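Local structure of putative PLP-dependent aminotransferase (Bacillus cereus ATCC 10987, 3JU7) at residues Ile45-Arg53 with Phe166-Gln177. The protein probably works as a pyridoxal-phosphate-dependent transaminase of the DegT/DnrJ/EryC1 family. Residues are numbered along the deposited sequence; the frame is centred on the assembly and turned at random.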
# COMPACT_ATOMS: atom_id res chain seq x y z
N ILE A 45 14.24 -1.29 16.05
CA ILE A 45 14.08 0.16 15.95
C ILE A 45 13.81 0.79 17.35
O ILE A 45 14.38 1.81 17.71
CB ILE A 45 12.97 0.50 14.96
CG1 ILE A 45 13.42 0.15 13.53
CG2 ILE A 45 12.64 1.99 15.02
CD1 ILE A 45 12.27 0.15 12.53
N MSE A 46 12.94 0.16 18.12
CA MSE A 46 12.58 0.68 19.46
C MSE A 46 13.80 0.74 20.37
O MSE A 46 14.03 1.73 21.04
CB MSE A 46 11.44 -0.15 20.09
CG MSE A 46 10.11 0.11 19.44
SE MSE A 46 9.62 1.99 19.49
CE MSE A 46 9.97 2.26 21.39
N SER A 47 14.60 -0.31 20.34
CA SER A 47 15.82 -0.34 21.13
C SER A 47 16.90 0.56 20.58
O SER A 47 17.60 1.24 21.32
CB SER A 47 16.38 -1.74 21.17
OG SER A 47 15.56 -2.53 21.98
N GLY A 48 17.05 0.52 19.27
CA GLY A 48 18.15 1.20 18.62
C GLY A 48 17.93 2.69 18.53
O GLY A 48 18.84 3.46 18.78
N PHE A 49 16.71 3.11 18.17
CA PHE A 49 16.46 4.52 17.98
C PHE A 49 15.63 5.20 19.06
O PHE A 49 15.93 6.35 19.41
CB PHE A 49 15.81 4.75 16.61
CG PHE A 49 16.74 4.52 15.44
CD1 PHE A 49 18.08 4.83 15.50
CD2 PHE A 49 16.26 4.02 14.25
CE1 PHE A 49 18.92 4.61 14.40
CE2 PHE A 49 17.11 3.82 13.15
CZ PHE A 49 18.43 4.11 13.24
N PHE A 50 14.60 4.55 19.58
CA PHE A 50 13.62 5.27 20.40
C PHE A 50 13.69 5.04 21.89
O PHE A 50 12.73 5.33 22.61
CB PHE A 50 12.22 5.01 19.89
CG PHE A 50 11.97 5.56 18.52
CD1 PHE A 50 11.80 6.91 18.33
CD2 PHE A 50 11.87 4.72 17.41
CE1 PHE A 50 11.55 7.43 17.06
CE2 PHE A 50 11.62 5.24 16.14
CZ PHE A 50 11.46 6.58 15.97
N GLN A 51 14.83 4.52 22.35
CA GLN A 51 15.12 4.31 23.75
C GLN A 51 14.01 3.52 24.41
O GLN A 51 13.72 3.73 25.58
CB GLN A 51 15.34 5.66 24.47
CG GLN A 51 16.57 6.44 23.98
CD GLN A 51 16.61 7.88 24.52
OE1 GLN A 51 16.33 8.12 25.69
NE2 GLN A 51 16.97 8.84 23.67
N ASN A 52 13.38 2.61 23.65
CA ASN A 52 12.31 1.79 24.17
C ASN A 52 11.22 2.58 24.87
O ASN A 52 10.66 2.13 25.89
CB ASN A 52 12.88 0.73 25.15
CG ASN A 52 13.52 -0.44 24.43
OD1 ASN A 52 12.97 -0.99 23.47
ND2 ASN A 52 14.70 -0.80 24.87
N ARG A 53 10.92 3.77 24.34
CA ARG A 53 9.83 4.56 24.82
C ARG A 53 8.96 4.90 23.59
O ARG A 53 9.46 5.46 22.59
CB ARG A 53 10.33 5.85 25.46
CG ARG A 53 11.27 5.68 26.61
CD ARG A 53 11.26 6.93 27.52
NE ARG A 53 11.66 8.14 26.80
CZ ARG A 53 12.93 8.50 26.56
NH1 ARG A 53 13.95 7.73 26.97
NH2 ARG A 53 13.18 9.62 25.91
N PHE A 166 14.22 9.39 8.61
CA PHE A 166 14.57 8.29 9.49
C PHE A 166 16.07 8.22 9.64
O PHE A 166 16.80 8.31 8.67
CB PHE A 166 14.03 6.97 8.96
CG PHE A 166 14.05 5.87 9.94
CD1 PHE A 166 13.18 5.89 11.02
CD2 PHE A 166 14.93 4.81 9.79
CE1 PHE A 166 13.20 4.86 11.94
CE2 PHE A 166 14.96 3.79 10.70
CZ PHE A 166 14.10 3.81 11.79
N GLY A 167 16.52 7.98 10.86
CA GLY A 167 17.92 7.93 11.16
C GLY A 167 18.47 9.27 11.58
O GLY A 167 19.63 9.37 11.88
N LEU A 168 17.64 10.32 11.60
CA LEU A 168 18.07 11.67 12.01
C LEU A 168 18.22 11.80 13.54
O LEU A 168 17.23 11.76 14.29
CB LEU A 168 17.10 12.74 11.51
CG LEU A 168 17.44 14.17 11.89
CD1 LEU A 168 18.86 14.55 11.39
CD2 LEU A 168 16.33 15.12 11.32
N MSE A 169 19.46 12.00 13.96
CA MSE A 169 19.88 12.12 15.35
C MSE A 169 20.39 13.52 15.66
O MSE A 169 21.05 14.14 14.84
CB MSE A 169 21.07 11.20 15.59
CG MSE A 169 20.84 9.76 15.18
SE MSE A 169 19.70 8.95 16.46
CE MSE A 169 20.55 7.23 16.47
N ASN A 170 20.14 14.00 16.86
CA ASN A 170 20.64 15.31 17.29
C ASN A 170 20.80 15.24 18.78
O ASN A 170 19.84 15.05 19.52
CB ASN A 170 19.66 16.42 16.90
CG ASN A 170 20.18 17.82 17.23
OD1 ASN A 170 21.32 17.98 17.61
ND2 ASN A 170 19.32 18.84 17.04
N GLY A 171 22.05 15.39 19.23
CA GLY A 171 22.38 15.29 20.63
C GLY A 171 22.02 13.92 21.15
O GLY A 171 21.53 13.80 22.25
N GLY A 172 22.24 12.90 20.34
CA GLY A 172 21.91 11.54 20.74
C GLY A 172 20.43 11.22 20.84
O GLY A 172 20.05 10.21 21.40
N MSE A 173 19.56 12.06 20.29
CA MSE A 173 18.15 11.71 20.33
C MSE A 173 17.67 11.56 18.91
O MSE A 173 18.04 12.36 18.04
CB MSE A 173 17.37 12.78 21.08
CG MSE A 173 15.94 12.98 20.62
SE MSE A 173 15.01 14.14 21.84
CE MSE A 173 13.88 15.05 20.59
N HIS A 174 16.83 10.54 18.67
CA HIS A 174 16.27 10.33 17.36
C HIS A 174 15.12 11.32 17.13
O HIS A 174 14.34 11.60 18.04
CB HIS A 174 15.79 8.90 17.18
CG HIS A 174 15.35 8.59 15.78
ND1 HIS A 174 14.03 8.66 15.39
CD2 HIS A 174 16.05 8.25 14.67
CE1 HIS A 174 13.94 8.37 14.11
NE2 HIS A 174 15.15 8.11 13.65
N TYR A 175 15.01 11.83 15.92
CA TYR A 175 13.95 12.74 15.58
C TYR A 175 12.59 12.14 15.86
O TYR A 175 12.30 11.05 15.37
CB TYR A 175 14.00 13.11 14.09
CG TYR A 175 12.97 14.14 13.81
CD1 TYR A 175 13.21 15.46 14.14
CD2 TYR A 175 11.73 13.81 13.30
CE1 TYR A 175 12.28 16.43 13.95
CE2 TYR A 175 10.76 14.80 13.09
CZ TYR A 175 11.05 16.11 13.43
OH TYR A 175 10.15 17.13 13.26
N GLY A 176 11.78 12.88 16.64
CA GLY A 176 10.40 12.52 16.98
C GLY A 176 10.19 11.89 18.36
O GLY A 176 9.05 11.63 18.77
N GLN A 177 11.29 11.65 19.06
CA GLN A 177 11.27 10.91 20.34
C GLN A 177 10.21 11.49 21.27
O GLN A 177 10.13 12.71 21.43
CB GLN A 177 12.65 10.97 20.99
CG GLN A 177 12.78 10.24 22.37
CD GLN A 177 12.70 8.74 22.22
OE1 GLN A 177 13.52 8.14 21.51
NE2 GLN A 177 11.68 8.12 22.84
O HOH W 1 16.03 8.74 20.84
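Phe-49 drives its ring edge against the face of Phe-166 in an offset edge-to-face pair, planes 81° apart, with Phe-49 CE2 only 3.3 Å from Phe-166 CE2. Ile-45, one helical turn earlier, lays CG2 at the rim of Phe-166, 4.0 Å from CZ. One face of the Phe-49 ring is taken by His-174 in an offset stack, the planes only 18° apart. Against the CD1-CE1 side of the same ring lies the methyl CE of selenomethionine Met-169, on a chain bent at chi2 and chi3, 3.6 Å from Phe-49 CD1. His-174 suits its place because its flat ring can stack while NE2 accepts the N-H of Gly-167 in the ring plane, which fixes its rotation. Phe-50 meets the ND1 side of that imidazole obliquely and stacks on Tyr-202.

The aromatic cluster thus joins the chain just after helix 36-48 to a beta hairpin, strands 169-170 and 173-174, and to Phe-166 ahead of it; the hairpin is closed by a type I' turn whose Gly-171 and Gly-172 take the positive phi values it needs.

At the polar edge a glutamine serves well, offering donor and acceptor together. With CG anti to the backbone N (chi1 179°) and the chain folded at chi2, Gln-177 sends NE2 to Phe-50 O at 3.0 Å, above the carbonyl plane; Arg-53 N reaches the same oxygen from the opposite face. Gln-177 OE1 accepts a hydrogen bond from a water 2.7 Å away, which also donates to Phe-49 O and accepts from His-174 N and Gln-51 NE2. Arg-53 spreads one guanidinium face over Gln-177 NE2, while its NH1 donates to Gln-51 OE1 at 2.7 Å and NH2 forms a salt bridge with Asp-178.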